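PDB 4GCN: stress-induced-phosphoprotein 1 from Caenorhabditis elegans, which binds the C-terminal MEEVD peptide of Hsp90, inhibits the Hsp90 ATPase and forms a complex with Hsp70 and Hsp90. Local coordinates for residues Y19-D32 against Y45-K57. Sequence-based numbering, arbitrary orientation. Where two conformers were deposited one is given.
Sequences YKQKDFEKAHVHYD and YNNKAAVYFEEKK
V51 is the knob of this interface: its side chain fits among Y19, F24, A27 and H28. CG1, anti to the backbone N (chi1 -178°), meets F24 CB at 3.7 Å, while CG2 lies at the ring edge of Y31, 3.6 Å from CE2. Over the face of the same ring sits N47 CB, a CH-pi contact; N16 of helix 3-20 bonds both Y31 OH and N47 OD1. Further along, the F24 ring packs against the CG atoms of E54 and E55.

The axes of segments 24-32 and 45-54 run antiparallel and come within 9.9 Å. This packing joins the second helix of the predicted first TPR repeat to the first helix of the second, the stacking step by which this N-terminal TPR domain builds its superhelix.

One group of polar bonds gathers round H28 and K48. H28 NE2 donates in the ring plane to E55 OE2 (2.7 Å, 160°), reaching that oxygen from above the carboxylate plane, and H28 ND1 accepts from K48 NZ at 2.9 Å. The Y52 ring has H28 CE1 over one face. A leucine in place of H28 would probably leave E55 OE2 without its N-H donor and take one acceptor from K48 NZ, D32 remaining. K48, its chain bent at chi3 and chi4, also forms a salt bridge from NZ to D32 OD1 (2.7 Å), and a water bonded to D32 OD2 reaches K48 NZ weakly.

At the other end, in the E54 conformer given, K22 NZ forms a salt bridge with E54 OE2 on its syn lone pair (2.8 Å). Two waters tie E54 OE1 to Y19, one at the backbone O, the other at OH.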
loop_
_atom_site.group_PDB
_atom_site.type_symbol
_atom_site.label_atom_id
_atom_site.label_comp_id
_atom_site.label_asym_id
_atom_site.label_seq_id
_atom_site.Cartn_x
_atom_site.Cartn_y
_atom_site.Cartn_z
ATOM N N TYR A 19 -1.187 10.855 -10.400
ATOM C CA TYR A 19 -2.163 10.332 -9.470
ATOM C C TYR A 19 -3.062 11.417 -8.973
ATOM O O TYR A 19 -4.270 11.215 -8.906
ATOM C CB TYR A 19 -1.491 9.658 -8.293
ATOM C CG TYR A 19 -2.428 9.147 -7.204
ATOM C CD1 TYR A 19 -3.445 8.242 -7.486
ATOM C CD2 TYR A 19 -2.264 9.537 -5.877
ATOM C CE1 TYR A 19 -4.289 7.744 -6.482
ATOM C CE2 TYR A 19 -3.090 9.014 -4.874
ATOM C CZ TYR A 19 -4.099 8.140 -5.194
ATOM O OH TYR A 19 -4.928 7.686 -4.226
ATOM N N LYS A 20 -2.480 12.584 -8.725
ATOM C CA LYS A 20 -3.212 13.758 -8.268
ATOM C C LYS A 20 -4.211 14.290 -9.296
ATOM O O LYS A 20 -5.177 14.953 -8.944
ATOM C CB LYS A 20 -2.233 14.878 -7.922
ATOM C CG LYS A 20 -1.432 14.618 -6.664
ATOM C CD LYS A 20 -0.468 15.789 -6.506
ATOM C CE LYS A 20 0.424 15.650 -5.291
ATOM N NZ LYS A 20 1.307 16.862 -5.317
ATOM N N GLN A 21 -3.986 14.003 -10.567
ATOM C CA GLN A 21 -4.941 14.441 -11.623
ATOM C C GLN A 21 -5.914 13.327 -12.002
ATOM O O GLN A 21 -6.703 13.471 -12.952
ATOM C CB GLN A 21 -4.222 14.895 -12.888
ATOM C CG GLN A 21 -3.338 16.079 -12.640
ATOM C CD GLN A 21 -2.539 16.420 -13.857
ATOM O OE1 GLN A 21 -3.014 17.105 -14.733
ATOM N NE2 GLN A 21 -1.302 15.950 -13.899
ATOM N N LYS A 22 -5.846 12.224 -11.268
ATOM C CA LYS A 22 -6.664 11.072 -11.569
ATOM C C LYS A 22 -6.319 10.487 -12.917
ATOM O O LYS A 22 -7.175 9.879 -13.575
ATOM C CB LYS A 22 -8.151 11.423 -11.535
ATOM C CG LYS A 22 -8.868 11.152 -10.256
ATOM C CD LYS A 22 -8.520 12.038 -9.122
ATOM C CE LYS A 22 -9.716 12.158 -8.152
ATOM N NZ LYS A 22 -9.168 11.898 -6.765
ATOM N N ASP A 23 -5.054 10.605 -13.303
ATOM C CA ASP A 23 -4.576 9.928 -14.455
ATOM C C ASP A 23 -3.936 8.652 -13.971
ATOM O O ASP A 23 -2.716 8.573 -13.795
ATOM C CB ASP A 23 -3.550 10.747 -15.192
ATOM C CG ASP A 23 -3.173 10.124 -16.513
ATOM O OD1 ASP A 23 -3.333 8.889 -16.682
ATOM O OD2 ASP A 23 -2.679 10.880 -17.347
ATOM N N PHE A 24 -4.759 7.651 -13.741
ATOM C CA PHE A 24 -4.243 6.438 -13.110
ATOM C C PHE A 24 -3.286 5.601 -13.952
ATOM O O PHE A 24 -2.354 4.982 -13.400
ATOM C CB PHE A 24 -5.368 5.555 -12.553
ATOM C CG PHE A 24 -6.343 6.298 -11.649
ATOM C CD1 PHE A 24 -5.905 7.009 -10.592
ATOM C CD2 PHE A 24 -7.706 6.258 -11.894
ATOM C CE1 PHE A 24 -6.800 7.688 -9.755
ATOM C CE2 PHE A 24 -8.593 6.939 -11.086
ATOM C CZ PHE A 24 -8.121 7.655 -10.010
ATOM N N GLU A 25 -3.503 5.560 -15.257
ATOM C CA GLU A 25 -2.603 4.835 -16.172
ATOM C C GLU A 25 -1.159 5.349 -16.112
ATOM O O GLU A 25 -0.202 4.583 -15.968
ATOM C CB GLU A 25 -3.116 4.937 -17.626
ATOM C CG GLU A 25 -4.347 4.107 -17.933
ATOM C CD GLU A 25 -5.623 4.588 -17.243
ATOM O OE1 GLU A 25 -5.782 5.827 -17.028
ATOM O OE2 GLU A 25 -6.458 3.702 -16.910
ATOM N N LYS A 26 -1.012 6.659 -16.218
ATOM C CA LYS A 26 0.283 7.346 -16.179
ATOM C C LYS A 26 0.917 7.181 -14.787
ATOM O O LYS A 26 2.155 7.017 -14.674
ATOM C CB LYS A 26 0.054 8.847 -16.553
ATOM C CG LYS A 26 1.175 9.889 -16.439
ATOM C CD LYS A 26 0.646 11.354 -16.661
ATOM C CE LYS A 26 1.569 12.529 -16.224
ATOM N NZ LYS A 26 1.088 13.700 -15.335
ATOM N N ALA A 27 0.086 7.163 -13.746
ATOM C CA ALA A 27 0.592 7.000 -12.357
ATOM C C ALA A 27 1.274 5.670 -12.254
ATOM O O ALA A 27 2.377 5.595 -11.745
ATOM C CB ALA A 27 -0.512 7.094 -11.339
ATOM N N HIS A 28 0.603 4.619 -12.753
ATOM C CA HIS A 28 1.191 3.274 -12.768
ATOM C C HIS A 28 2.506 3.197 -13.557
ATOM O O HIS A 28 3.448 2.513 -13.119
ATOM C CB HIS A 28 0.205 2.254 -13.327
ATOM C CG HIS A 28 -0.861 1.821 -12.347
ATOM N ND1 HIS A 28 -0.576 1.169 -11.186
ATOM C CD2 HIS A 28 -2.242 1.906 -12.423
ATOM C CE1 HIS A 28 -1.707 0.896 -10.543
ATOM N NE2 HIS A 28 -2.737 1.349 -11.295
ATOM N N VAL A 29 2.541 3.830 -14.733
ATOM C CA VAL A 29 3.757 3.873 -15.613
ATOM C C VAL A 29 4.994 4.323 -14.813
ATOM O O VAL A 29 6.051 3.657 -14.794
ATOM C CB VAL A 29 3.547 4.797 -16.836
ATOM C CG1 VAL A 29 4.885 5.228 -17.463
ATOM C CG2 VAL A 29 2.676 4.106 -17.896
ATOM N N HIS A 30 4.827 5.441 -14.138
ATOM C CA HIS A 30 5.867 6.019 -13.347
ATOM C C HIS A 30 6.223 5.233 -12.108
ATOM O O HIS A 30 7.434 5.053 -11.772
ATOM C CB HIS A 30 5.476 7.443 -13.014
ATOM C CG HIS A 30 5.580 8.408 -14.222
ATOM N ND1 HIS A 30 6.764 8.629 -14.904
ATOM C CD2 HIS A 30 4.635 9.212 -14.823
ATOM C CE1 HIS A 30 6.542 9.521 -15.911
ATOM N NE2 HIS A 30 5.247 9.872 -15.877
ATOM N N TYR A 31 5.212 4.736 -11.379
ATOM C CA TYR A 31 5.502 3.957 -10.159
ATOM C C TYR A 31 6.196 2.683 -10.558
ATOM O O TYR A 31 7.064 2.211 -9.870
ATOM C CB TYR A 31 4.229 3.679 -9.348
ATOM C CG TYR A 31 3.551 4.881 -8.673
ATOM C CD1 TYR A 31 4.275 5.897 -8.092
ATOM C CD2 TYR A 31 2.150 4.967 -8.629
ATOM C CE1 TYR A 31 3.639 6.989 -7.450
ATOM C CE2 TYR A 31 1.523 6.029 -8.054
ATOM C CZ TYR A 31 2.259 7.044 -7.449
ATOM O OH TYR A 31 1.623 8.078 -6.843
ATOM N N ASP A 32 5.833 2.143 -11.715
ATOM C CA ASP A 32 6.485 0.912 -12.228
ATOM C C ASP A 32 7.941 1.187 -12.550
ATOM O O ASP A 32 8.806 0.360 -12.277
ATOM C CB ASP A 32 5.781 0.400 -13.503
ATOM C CG ASP A 32 4.425 -0.317 -13.192
ATOM O OD1 ASP A 32 4.156 -0.619 -12.005
ATOM O OD2 ASP A 32 3.654 -0.545 -14.130
ATOM N N TYR A 45 5.297 0.545 -3.600
ATOM C CA TYR A 45 4.293 -0.529 -3.499
ATOM C C TYR A 45 3.015 -0.055 -2.844
ATOM O O TYR A 45 1.893 -0.285 -3.402
ATOM C CB TYR A 45 4.875 -1.752 -2.812
ATOM C CG TYR A 45 6.080 -2.288 -3.493
ATOM C CD1 TYR A 45 5.977 -3.190 -4.551
ATOM C CD2 TYR A 45 7.337 -1.947 -3.080
ATOM C CE1 TYR A 45 7.096 -3.730 -5.160
ATOM C CE2 TYR A 45 8.451 -2.485 -3.690
ATOM C CZ TYR A 45 8.319 -3.373 -4.743
ATOM O OH TYR A 45 9.417 -3.885 -5.355
ATOM N N ASN A 46 3.157 0.798 -1.836
ATOM C CA ASN A 46 2.014 1.394 -1.219
ATOM C C ASN A 46 1.362 2.376 -2.190
ATOM O O ASN A 46 0.137 2.429 -2.224
ATOM C CB ASN A 46 2.312 2.126 0.104
ATOM C CG ASN A 46 2.545 1.186 1.305
ATOM O OD1 ASN A 46 2.052 0.070 1.327
ATOM N ND2 ASN A 46 3.297 1.674 2.333
ATOM N N ASN A 47 2.151 3.165 -2.949
ATOM C CA ASN A 47 1.519 4.153 -3.848
ATOM C C ASN A 47 0.793 3.427 -4.975
ATOM O O ASN A 47 -0.290 3.786 -5.327
ATOM C CB ASN A 47 2.560 5.117 -4.418
ATOM C CG ASN A 47 3.046 6.151 -3.414
ATOM O OD1 ASN A 47 3.710 7.082 -3.806
ATOM N ND2 ASN A 47 2.724 6.007 -2.161
ATOM N N LYS A 48 1.327 2.321 -5.487
ATOM C CA LYS A 48 0.626 1.557 -6.498
ATOM C C LYS A 48 -0.691 0.943 -5.969
ATOM O O LYS A 48 -1.701 0.968 -6.654
ATOM C CB LYS A 48 1.453 0.403 -7.003
ATOM C CG LYS A 48 2.362 0.803 -8.133
ATOM C CD LYS A 48 2.813 -0.363 -8.948
ATOM C CE LYS A 48 1.765 -1.102 -9.758
ATOM N NZ LYS A 48 1.576 -0.751 -11.200
ATOM N N ALA A 49 -0.667 0.481 -4.728
ATOM C CA ALA A 49 -1.865 -0.018 -4.035
ATOM C C ALA A 49 -2.956 1.020 -3.941
ATOM O O ALA A 49 -4.116 0.736 -4.180
ATOM C CB ALA A 49 -1.477 -0.608 -2.657
ATOM N N ALA A 50 -2.566 2.245 -3.613
ATOM C CA ALA A 50 -3.476 3.347 -3.515
ATOM C C ALA A 50 -4.131 3.654 -4.856
ATOM O O ALA A 50 -5.335 3.924 -4.924
ATOM C CB ALA A 50 -2.746 4.555 -2.991
ATOM N N VAL A 51 -3.367 3.620 -5.929
ATOM C CA VAL A 51 -3.936 3.799 -7.262
ATOM C C VAL A 51 -4.943 2.695 -7.553
ATOM O O VAL A 51 -6.057 2.989 -7.977
ATOM C CB VAL A 51 -2.877 3.825 -8.365
ATOM C CG1 VAL A 51 -3.550 4.055 -9.716
ATOM C CG2 VAL A 51 -1.849 4.911 -8.061
ATOM N N TYR A 52 -4.551 1.430 -7.339
ATOM C CA TYR A 52 -5.457 0.320 -7.598
ATOM C C TYR A 52 -6.759 0.433 -6.823
ATOM O O TYR A 52 -7.792 0.168 -7.362
ATOM C CB TYR A 52 -4.826 -1.047 -7.324
ATOM C CG TYR A 52 -3.819 -1.525 -8.350
ATOM C CD1 TYR A 52 -4.123 -1.518 -9.728
ATOM C CD2 TYR A 52 -2.564 -1.979 -7.959
ATOM C CE1 TYR A 52 -3.233 -2.027 -10.663
ATOM C CE2 TYR A 52 -1.659 -2.438 -8.876
ATOM C CZ TYR A 52 -1.979 -2.431 -10.213
ATOM O OH TYR A 52 -1.041 -2.847 -11.092
ATOM N N PHE A 53 -6.691 0.883 -5.588
ATOM C CA PHE A 53 -7.859 1.024 -4.765
ATOM C C PHE A 53 -8.813 2.062 -5.366
ATOM O O PHE A 53 -10.013 1.792 -5.449
ATOM C CB PHE A 53 -7.441 1.458 -3.339
ATOM C CG PHE A 53 -8.554 1.449 -2.349
ATOM C CD1 PHE A 53 -8.755 0.348 -1.560
ATOM C CD2 PHE A 53 -9.378 2.547 -2.211
ATOM C CE1 PHE A 53 -9.778 0.330 -0.645
ATOM C CE2 PHE A 53 -10.405 2.550 -1.309
ATOM C CZ PHE A 53 -10.606 1.431 -0.526
ATOM N N GLU A 54 -8.279 3.195 -5.822
ATOM C CA GLU A 54 -9.144 4.241 -6.448
ATOM C C GLU A 54 -9.725 3.779 -7.762
ATOM O O GLU A 54 -10.821 4.213 -8.085
ATOM C CB GLU A 54 -8.494 5.639 -6.599
ATOM C CG GLU A 54 -9.527 6.747 -6.848
ATOM C CD GLU A 54 -9.056 8.175 -6.590
ATOM O OE1 GLU A 54 -8.022 8.345 -5.924
ATOM O OE2 GLU A 54 -9.736 9.163 -7.038
ATOM N N GLU A 55 -9.035 2.874 -8.471
ATOM C CA GLU A 55 -9.519 2.251 -9.698
ATOM C C GLU A 55 -10.546 1.151 -9.479
ATOM O O GLU A 55 -11.075 0.573 -10.456
ATOM C CB GLU A 55 -8.321 1.598 -10.430
ATOM C CG GLU A 55 -7.381 2.561 -11.124
ATOM C CD GLU A 55 -6.269 1.826 -11.863
ATOM O OE1 GLU A 55 -6.282 1.824 -13.102
ATOM O OE2 GLU A 55 -5.421 1.211 -11.221
ATOM N N LYS A 56 -10.771 0.807 -8.222
ATOM C CA LYS A 56 -11.619 -0.309 -7.814
ATOM C C LYS A 56 -11.043 -1.675 -8.240
ATOM O O LYS A 56 -11.778 -2.648 -8.399
ATOM C CB LYS A 56 -13.053 -0.126 -8.313
ATOM C CG LYS A 56 -13.755 1.109 -7.805
ATOM C CD LYS A 56 -15.171 1.104 -8.340
ATOM C CE LYS A 56 -16.104 2.004 -7.572
ATOM N NZ LYS A 56 -15.542 3.365 -7.591
ATOM N N LYS A 57 -9.730 -1.717 -8.440
ATOM C CA LYS A 57 -9.011 -2.976 -8.666
ATOM C C LYS A 57 -8.601 -3.481 -7.297
ATOM O O LYS A 57 -7.443 -3.390 -6.923
ATOM C CB LYS A 57 -7.791 -2.714 -9.592
ATOM C CG LYS A 57 -8.243 -2.317 -10.999
ATOM C CD LYS A 57 -7.126 -2.126 -11.999
ATOM C CE LYS A 57 -7.733 -1.565 -13.266
ATOM N NZ LYS A 57 -6.731 -1.508 -14.326
HETATM O O HOH W 1 -6.305 10.690 -6.722
HETATM O O HOH W 2 -6.825 9.560 -4.163
HETATM O O HOH W 3 1.329 -1.616 -13.857
#